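Local coordinates for soluble lytic murein transglycosylase (Escherichia coli, PDB 1SLY), which cleaves the glycosidic bonds between N-acetylmuramic acid and N-acetylglucosamine in peptidoglycan, leaving a 1,6-anhydro bond in the muramic acid residue, at residues Q477-N482 and S492-I497; S532-V537 and A550-G555. One frame throughout, in Å; residues are numbered along the deposited sequence.

Contact 1. Residues Q477-N482 and S492-I497; sequences QESAWN and SGLMQI. With BLG (4-O-(4-O-sulfonyl-N-acetylglucosamininyl)-5-methylhydroxy-L-proline-taurine), chain B.
Leu494, Glu478 and Gln496 supply most of the surface buried where the end of helix 468-479 meets the loop 492-497. Glu478 and Gln496 lie askew, carboxylate and amide planes 35° apart; Glu478 CB lies 3.7 Å from Gln496 CG and Glu478 OE1 3.5 Å from Gln496 CB. Both chains turn sharply at chi2. In Glu478 this bend (chi2 -73°) carries the carboxylate out to bulgecin A, whose O9 hydroxyl donates to OE2 at 2.6 Å; Tyr587 also bonds OE2. Glu478 is the predicted catalytic residue of this lysozyme-like domain, and the loop lines the same pocket: Gln496 O comes within 3.2 Å of bulgecin C9. The Gln496 amide folds back onto its own loop: NE2 gives a nearly straight bond (167°), 2.8 Å long, to a lone pair of Gly493 O, which lies in the plane of that side-chain amide. Gln496 N bonds to the same carbonyl in the type I turn, so two bonds grip it. At the far end, Leu494 CD1 sits 4.2 Å from CE3 at the edge of the Trp481 ring, whose NE1 bonds Tyr598. In between, Ser479 OG lies 2.9 Å from Leu494 O and within hydrogen-bonding reach of Ala475 O.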
loop_
_atom_site.group_PDB
_atom_site.type_symbol
_atom_site.label_atom_id
_atom_site.label_comp_id
_atom_site.label_asym_id
_atom_site.label_seq_id
_atom_site.Cartn_x
_atom_site.Cartn_y
_atom_site.Cartn_z
ATOM N N GLN A 477 1.708 13.394 3.682
ATOM C CA GLN A 477 1.680 12.330 2.710
ATOM C C GLN A 477 2.356 11.048 3.209
ATOM O O GLN A 477 1.908 9.935 2.962
ATOM C CB GLN A 477 2.354 12.888 1.440
ATOM C CG GLN A 477 2.869 11.910 0.382
ATOM C CD GLN A 477 1.769 11.145 -0.304
ATOM O OE1 GLN A 477 2.005 10.048 -0.743
ATOM N NE2 GLN A 477 0.554 11.590 -0.486
ATOM N N GLU A 478 3.478 11.169 3.905
ATOM C CA GLU A 478 4.240 9.973 4.263
ATOM C C GLU A 478 3.586 9.102 5.311
ATOM O O GLU A 478 3.466 7.902 5.195
ATOM C CB GLU A 478 5.605 10.386 4.742
ATOM C CG GLU A 478 6.520 10.833 3.634
ATOM C CD GLU A 478 7.081 9.751 2.686
ATOM O OE1 GLU A 478 6.822 8.527 2.817
ATOM O OE2 GLU A 478 7.828 10.139 1.761
ATOM N N SER A 479 3.111 9.739 6.332
ATOM C CA SER A 479 2.618 9.039 7.502
ATOM C C SER A 479 1.204 9.436 7.868
ATOM O O SER A 479 0.746 8.979 8.912
ATOM C CB SER A 479 3.502 9.371 8.698
ATOM O OG SER A 479 3.321 10.749 9.053
ATOM N N ALA A 480 0.550 10.378 7.201
ATOM C CA ALA A 480 -0.790 10.777 7.588
ATOM C C ALA A 480 -0.898 11.071 9.101
ATOM O O ALA A 480 -1.766 10.630 9.846
ATOM C CB ALA A 480 -1.686 9.653 7.125
ATOM N N TRP A 481 0.207 11.652 9.558
ATOM C CA TRP A 481 0.457 12.085 10.940
ATOM C C TRP A 481 0.511 11.135 12.140
ATOM O O TRP A 481 0.318 11.515 13.308
ATOM C CB TRP A 481 -0.528 13.199 11.226
ATOM C CG TRP A 481 -0.327 14.415 10.367
ATOM C CD1 TRP A 481 -1.243 15.031 9.538
ATOM C CD2 TRP A 481 0.873 15.199 10.347
ATOM N NE1 TRP A 481 -0.672 16.170 9.035
ATOM C CE2 TRP A 481 0.621 16.294 9.511
ATOM C CE3 TRP A 481 2.120 15.079 10.964
ATOM C CZ2 TRP A 481 1.594 17.267 9.285
ATOM C CZ3 TRP A 481 3.074 16.049 10.734
ATOM C CH2 TRP A 481 2.801 17.129 9.899
ATOM N N ASN A 482 0.865 9.897 11.840
ATOM C CA ASN A 482 1.112 8.925 12.893
ATOM C C ASN A 482 2.599 8.736 13.143
ATOM O O ASN A 482 3.288 8.052 12.397
ATOM C CB ASN A 482 0.481 7.597 12.524
ATOM C CG ASN A 482 0.791 6.409 13.398
ATOM O OD1 ASN A 482 1.552 6.462 14.347
ATOM N ND2 ASN A 482 0.234 5.273 13.115
ATOM N N SER A 492 10.726 4.666 8.762
ATOM C CA SER A 492 10.139 4.989 10.051
ATOM C C SER A 492 9.653 6.366 10.307
ATOM O O SER A 492 10.289 7.367 9.973
ATOM C CB SER A 492 11.085 4.732 11.186
ATOM O OG SER A 492 11.640 3.437 11.146
ATOM N N GLY A 493 8.511 6.379 10.926
ATOM C CA GLY A 493 8.031 7.601 11.531
ATOM C C GLY A 493 7.316 8.653 10.743
ATOM O O GLY A 493 6.920 8.436 9.600
ATOM N N LEU A 494 7.210 9.812 11.384
ATOM C CA LEU A 494 6.529 11.005 10.863
ATOM C C LEU A 494 6.882 11.399 9.406
ATOM O O LEU A 494 5.991 11.691 8.627
ATOM C CB LEU A 494 6.841 12.129 11.861
ATOM C CG LEU A 494 5.707 13.078 12.142
ATOM C CD1 LEU A 494 4.645 12.256 12.791
ATOM C CD2 LEU A 494 6.069 14.203 13.098
ATOM N N MET A 495 8.138 11.373 8.992
ATOM C CA MET A 495 8.579 11.627 7.640
ATOM C C MET A 495 9.127 10.388 6.960
ATOM O O MET A 495 9.766 10.438 5.918
ATOM C CB MET A 495 9.623 12.682 7.662
ATOM C CG MET A 495 8.891 13.953 7.842
ATOM S SD MET A 495 9.985 15.262 8.360
ATOM C CE MET A 495 10.445 15.873 6.738
ATOM N N GLN A 496 8.870 9.234 7.521
ATOM C CA GLN A 496 9.247 7.970 6.924
ATOM C C GLN A 496 10.638 7.852 6.338
ATOM O O GLN A 496 10.845 7.472 5.193
ATOM C CB GLN A 496 8.224 7.612 5.857
ATOM C CG GLN A 496 6.834 7.329 6.386
ATOM C CD GLN A 496 6.750 5.985 7.046
ATOM O OE1 GLN A 496 6.758 4.951 6.402
ATOM N NE2 GLN A 496 6.713 5.911 8.346
ATOM N N ILE A 497 11.561 8.119 7.244
ATOM C CA ILE A 497 13.018 8.124 7.026
ATOM C C ILE A 497 13.560 6.720 7.039
ATOM O O ILE A 497 13.321 5.975 7.987
ATOM C CB ILE A 497 13.736 8.914 8.131
ATOM C CG1 ILE A 497 13.198 10.329 8.167
ATOM C CG2 ILE A 497 15.198 8.994 7.837
ATOM C CD1 ILE A 497 13.401 11.206 9.366
HETATM C C1 BLG B . 13.563 6.573 0.000
HETATM C C2 BLG B . 14.695 7.242 0.797
HETATM C C3 BLG B . 15.804 7.610 -0.195
HETATM C C4 BLG B . 16.185 6.408 -1.072
HETATM C C5 BLG B . 14.956 5.740 -1.720
HETATM O O5 BLG B . 13.981 5.435 -0.733
HETATM O O1 BLG B . 12.620 6.232 0.942
HETATM N N2 BLG B . 14.201 8.384 1.553
HETATM C C7 BLG B . 14.258 8.530 2.863
HETATM O O7 BLG B . 14.803 7.726 3.614
HETATM C C8 BLG B . 13.698 9.819 3.403
HETATM O O3 BLG B . 16.978 8.062 0.461
HETATM O O4 BLG B . 17.042 6.929 -2.086
HETATM S S4 BLG B . 18.559 6.509 -2.159
HETATM O O41 BLG B . 19.028 6.078 -0.849
HETATM O O42 BLG B . 19.329 7.667 -2.554
HETATM O O43 BLG B . 18.694 5.477 -3.167
HETATM C C6 BLG B . 15.279 4.429 -2.410
HETATM O O6 BLG B . 16.582 3.959 -2.120
HETATM C CA BLG B . 10.505 6.337 1.663
HETATM C CB BLG B . 11.384 5.969 0.488
HETATM C CG BLG B . 11.082 4.499 0.365
HETATM C CD BLG B . 9.525 4.546 0.433
HETATM N N BLG B . 9.222 5.776 1.268
HETATM C C9 BLG B . 10.502 7.808 2.015
HETATM O O9 BLG B . 9.524 8.339 1.127
HETATM C C10 BLG B . 8.839 3.317 1.035
HETATM O O10 BLG B . 9.034 2.818 2.150
HETATM N N3 BLG B . 7.865 2.946 0.232
HETATM C C11 BLG B . 6.957 1.865 0.470
HETATM C C12 BLG B . 7.598 0.580 -0.012
HETATM S S BLG B . 6.212 -0.595 0.014
HETATM O OS1 BLG B . 6.856 -1.975 -0.040
HETATM O OS2 BLG B . 5.336 -0.327 1.220
HETATM O OS3 BLG B . 5.297 -0.343 -1.168
#

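Contact 2. Residues S532-V537 and A550-G555; sequences SYLQYV and AAYNAG. With BLG (4-O-(4-O-sulfonyl-N-acetylglucosamininyl)-5-methylhydroxy-L-proline-taurine), chain B.
Tyr533 and Tyr552 each hold CG anti to the backbone N (chi1 -170° in Tyr552), which sends the two rings into the space between helices 523-540 and 545-554. There they meet obliquely, planes 53° apart, with the CD2 atoms of Tyr533 and Tyr552 in contact at 3.6 Å. Leu534 crosses Tyr552 at about a right angle, its CD1 4.0 Å from Tyr552 CD2. Farther along, Val537 CG2 packs on Ala551 CB at 4.1 Å. The helix segments pass 9.7 Å apart at 123°, and their side chains meet through carbon atoms. Tyr533 OH and the carbonyl of Tyr552 are turned to bulgecin A: inhibitor O3 donates to Tyr533 OH at 2.9 Å, and acetamido N2 to Tyr552 O, also at 2.9 Å. The acetamido methyl C8 lies over one face of the Tyr552 ring, 3.4 Å from Tyr552 CZ, while Tyr552 OH bonds to Met495 O. Without this ring, as with an alanine here, the methyl would probably lose its aromatic floor and Met495 O this partner, and a gap would open beside Tyr533 and Leu534. Gly555 CA passes 3.4 Å from bulgecin O4. The two helices form part of the pocket for bulgecin's N-acetylglucosamine-derived sugar, consistent with a sugar subsite of the lysozyme-like cleft.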
loop_
_atom_site.group_PDB
_atom_site.type_symbol
_atom_site.label_atom_id
_atom_site.label_comp_id
_atom_site.label_asym_id
_atom_site.label_seq_id
_atom_site.Cartn_x
_atom_site.Cartn_y
_atom_site.Cartn_z
ATOM N N SER A 532 16.297 17.720 7.598
ATOM C CA SER A 532 17.671 17.771 7.149
ATOM C C SER A 532 17.808 17.064 5.823
ATOM O O SER A 532 18.318 17.672 4.880
ATOM C CB SER A 532 18.614 17.109 8.127
ATOM O OG SER A 532 18.698 17.869 9.327
ATOM N N TYR A 533 17.323 15.832 5.646
ATOM C CA TYR A 533 17.324 15.169 4.324
ATOM C C TYR A 533 16.514 15.916 3.229
ATOM O O TYR A 533 16.948 16.024 2.079
ATOM C CB TYR A 533 16.750 13.779 4.407
ATOM C CG TYR A 533 17.081 13.002 3.156
ATOM C CD1 TYR A 533 18.406 12.830 2.784
ATOM C CD2 TYR A 533 16.087 12.414 2.366
ATOM C CE1 TYR A 533 18.721 12.082 1.670
ATOM C CE2 TYR A 533 16.405 11.660 1.247
ATOM C CZ TYR A 533 17.723 11.499 0.919
ATOM O OH TYR A 533 18.068 10.702 -0.130
ATOM N N LEU A 534 15.348 16.478 3.538
ATOM C CA LEU A 534 14.613 17.281 2.588
ATOM C C LEU A 534 15.341 18.565 2.168
ATOM O O LEU A 534 15.297 18.874 0.981
ATOM C CB LEU A 534 13.272 17.565 3.202
ATOM C CG LEU A 534 12.237 18.185 2.268
ATOM C CD1 LEU A 534 12.128 17.445 0.940
ATOM C CD2 LEU A 534 10.941 18.184 3.047
ATOM N N GLN A 535 16.041 19.318 3.025
ATOM C CA GLN A 535 16.856 20.498 2.620
ATOM C C GLN A 535 18.065 20.082 1.806
ATOM O O GLN A 535 18.491 20.757 0.885
ATOM C CB GLN A 535 17.317 21.255 3.863
ATOM C CG GLN A 535 18.359 22.326 3.829
ATOM C CD GLN A 535 18.014 23.459 2.920
ATOM O OE1 GLN A 535 16.993 24.125 3.044
ATOM N NE2 GLN A 535 18.878 23.738 1.984
ATOM N N TYR A 536 18.627 18.945 2.091
ATOM C CA TYR A 536 19.705 18.434 1.291
ATOM C C TYR A 536 19.262 18.206 -0.139
ATOM O O TYR A 536 19.952 18.667 -1.051
ATOM C CB TYR A 536 20.160 17.143 1.859
ATOM C CG TYR A 536 21.098 16.426 0.935
ATOM C CD1 TYR A 536 22.285 17.028 0.604
ATOM C CD2 TYR A 536 20.814 15.178 0.450
ATOM C CE1 TYR A 536 23.176 16.388 -0.187
ATOM C CE2 TYR A 536 21.715 14.535 -0.344
ATOM C CZ TYR A 536 22.889 15.144 -0.652
ATOM O OH TYR A 536 23.844 14.519 -1.427
ATOM N N VAL A 537 18.167 17.457 -0.298
ATOM C CA VAL A 537 17.504 17.110 -1.590
ATOM C C VAL A 537 16.947 18.373 -2.341
ATOM O O VAL A 537 17.150 18.595 -3.526
ATOM C CB VAL A 537 16.516 16.014 -1.051
ATOM C CG1 VAL A 537 15.082 16.162 -1.449
ATOM C CG2 VAL A 537 17.103 14.704 -1.508
ATOM N N ALA A 550 10.205 14.106 -5.686
ATOM C CA ALA A 550 10.482 12.782 -6.293
ATOM C C ALA A 550 11.829 12.194 -5.831
ATOM O O ALA A 550 11.987 10.978 -5.735
ATOM C CB ALA A 550 10.455 12.921 -7.811
ATOM N N ALA A 551 12.809 13.067 -5.520
ATOM C CA ALA A 551 14.127 12.689 -4.978
ATOM C C ALA A 551 14.022 12.128 -3.551
ATOM O O ALA A 551 14.648 11.109 -3.270
ATOM C CB ALA A 551 15.059 13.895 -4.968
ATOM N N TYR A 552 13.234 12.720 -2.643
ATOM C CA TYR A 552 13.018 12.173 -1.298
ATOM C C TYR A 552 12.405 10.756 -1.313
ATOM O O TYR A 552 12.808 9.889 -0.537
ATOM C CB TYR A 552 12.124 13.160 -0.525
ATOM C CG TYR A 552 11.974 12.906 0.965
ATOM C CD1 TYR A 552 11.061 11.981 1.474
ATOM C CD2 TYR A 552 12.714 13.648 1.885
ATOM C CE1 TYR A 552 10.901 11.804 2.839
ATOM C CE2 TYR A 552 12.569 13.476 3.249
ATOM C CZ TYR A 552 11.650 12.560 3.726
ATOM O OH TYR A 552 11.481 12.397 5.082
ATOM N N ASN A 553 11.467 10.488 -2.212
ATOM C CA ASN A 553 10.824 9.165 -2.366
ATOM C C ASN A 553 11.562 8.049 -3.152
ATOM O O ASN A 553 11.430 6.840 -2.873
ATOM C CB ASN A 553 9.447 9.413 -3.004
ATOM C CG ASN A 553 8.665 8.144 -3.230
ATOM O OD1 ASN A 553 8.422 7.686 -4.340
ATOM N ND2 ASN A 553 8.328 7.507 -2.151
ATOM N N ALA A 554 12.259 8.471 -4.201
ATOM C CA ALA A 554 12.934 7.508 -5.066
ATOM C C ALA A 554 14.440 7.638 -5.118
ATOM O O ALA A 554 15.158 6.785 -5.618
ATOM C CB ALA A 554 12.374 7.651 -6.459
ATOM N N GLY A 555 14.881 8.773 -4.617
ATOM C CA GLY A 555 16.280 9.078 -4.556
ATOM C C GLY A 555 16.756 9.942 -5.695
ATOM O O GLY A 555 16.370 9.839 -6.858
HETATM C C1 BLG B . 13.563 6.573 0.000
HETATM C C2 BLG B . 14.695 7.242 0.797
HETATM C C3 BLG B . 15.804 7.610 -0.195
HETATM C C4 BLG B . 16.185 6.408 -1.072
HETATM C C5 BLG B . 14.956 5.740 -1.720
HETATM O O5 BLG B . 13.981 5.435 -0.733
HETATM O O1 BLG B . 12.620 6.232 0.942
HETATM N N2 BLG B . 14.201 8.384 1.553
HETATM C C7 BLG B . 14.258 8.530 2.863
HETATM O O7 BLG B . 14.803 7.726 3.614
HETATM C C8 BLG B . 13.698 9.819 3.403
HETATM O O3 BLG B . 16.978 8.062 0.461
HETATM O O4 BLG B . 17.042 6.929 -2.086
HETATM S S4 BLG B . 18.559 6.509 -2.159
HETATM O O41 BLG B . 19.028 6.078 -0.849
HETATM O O42 BLG B . 19.329 7.667 -2.554
HETATM O O43 BLG B . 18.694 5.477 -3.167
HETATM C C6 BLG B . 15.279 4.429 -2.410
HETATM O O6 BLG B . 16.582 3.959 -2.120
HETATM C CA BLG B . 10.505 6.337 1.663
HETATM C CB BLG B . 11.384 5.969 0.488
HETATM C CG BLG B . 11.082 4.499 0.365
HETATM C CD BLG B . 9.525 4.546 0.433
HETATM N N BLG B . 9.222 5.776 1.268
HETATM C C9 BLG B . 10.502 7.808 2.015
HETATM O O9 BLG B . 9.524 8.339 1.127
HETATM C C10 BLG B . 8.839 3.317 1.035
HETATM O O10 BLG B . 9.034 2.818 2.150
HETATM N N3 BLG B . 7.865 2.946 0.232
HETATM C C11 BLG B . 6.957 1.865 0.470
HETATM C C12 BLG B . 7.598 0.580 -0.012
HETATM S S BLG B . 6.212 -0.595 0.014
HETATM O OS1 BLG B . 6.856 -1.975 -0.040
HETATM O OS2 BLG B . 5.336 -0.327 1.220
HETATM O OS3 BLG B . 5.297 -0.343 -1.168
#

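How the contacts relate
Both contacts are buried in the Slt-type domain and follow one another along the chain, their centres about 14 Å apart. Contact 1 joins a helix end to an irregular loop, so it mixes turns, backbone carbonyls and polar side chains with the packing of Leu494 on Trp481; contact 2 is helix against helix and packs through aromatic and aliphatic groups. Bulgecin A spans the two, its proline-derived part beside Glu478 and its sugar over 550-555. They also touch directly: besides the bond from its hydroxyl to contact 1, Tyr552 packs its CE1 3.7 Å from Glu478 OE2. Helix 523-540 ties them further, Asn526 receiving Leu494 and Ile497 of contact 1.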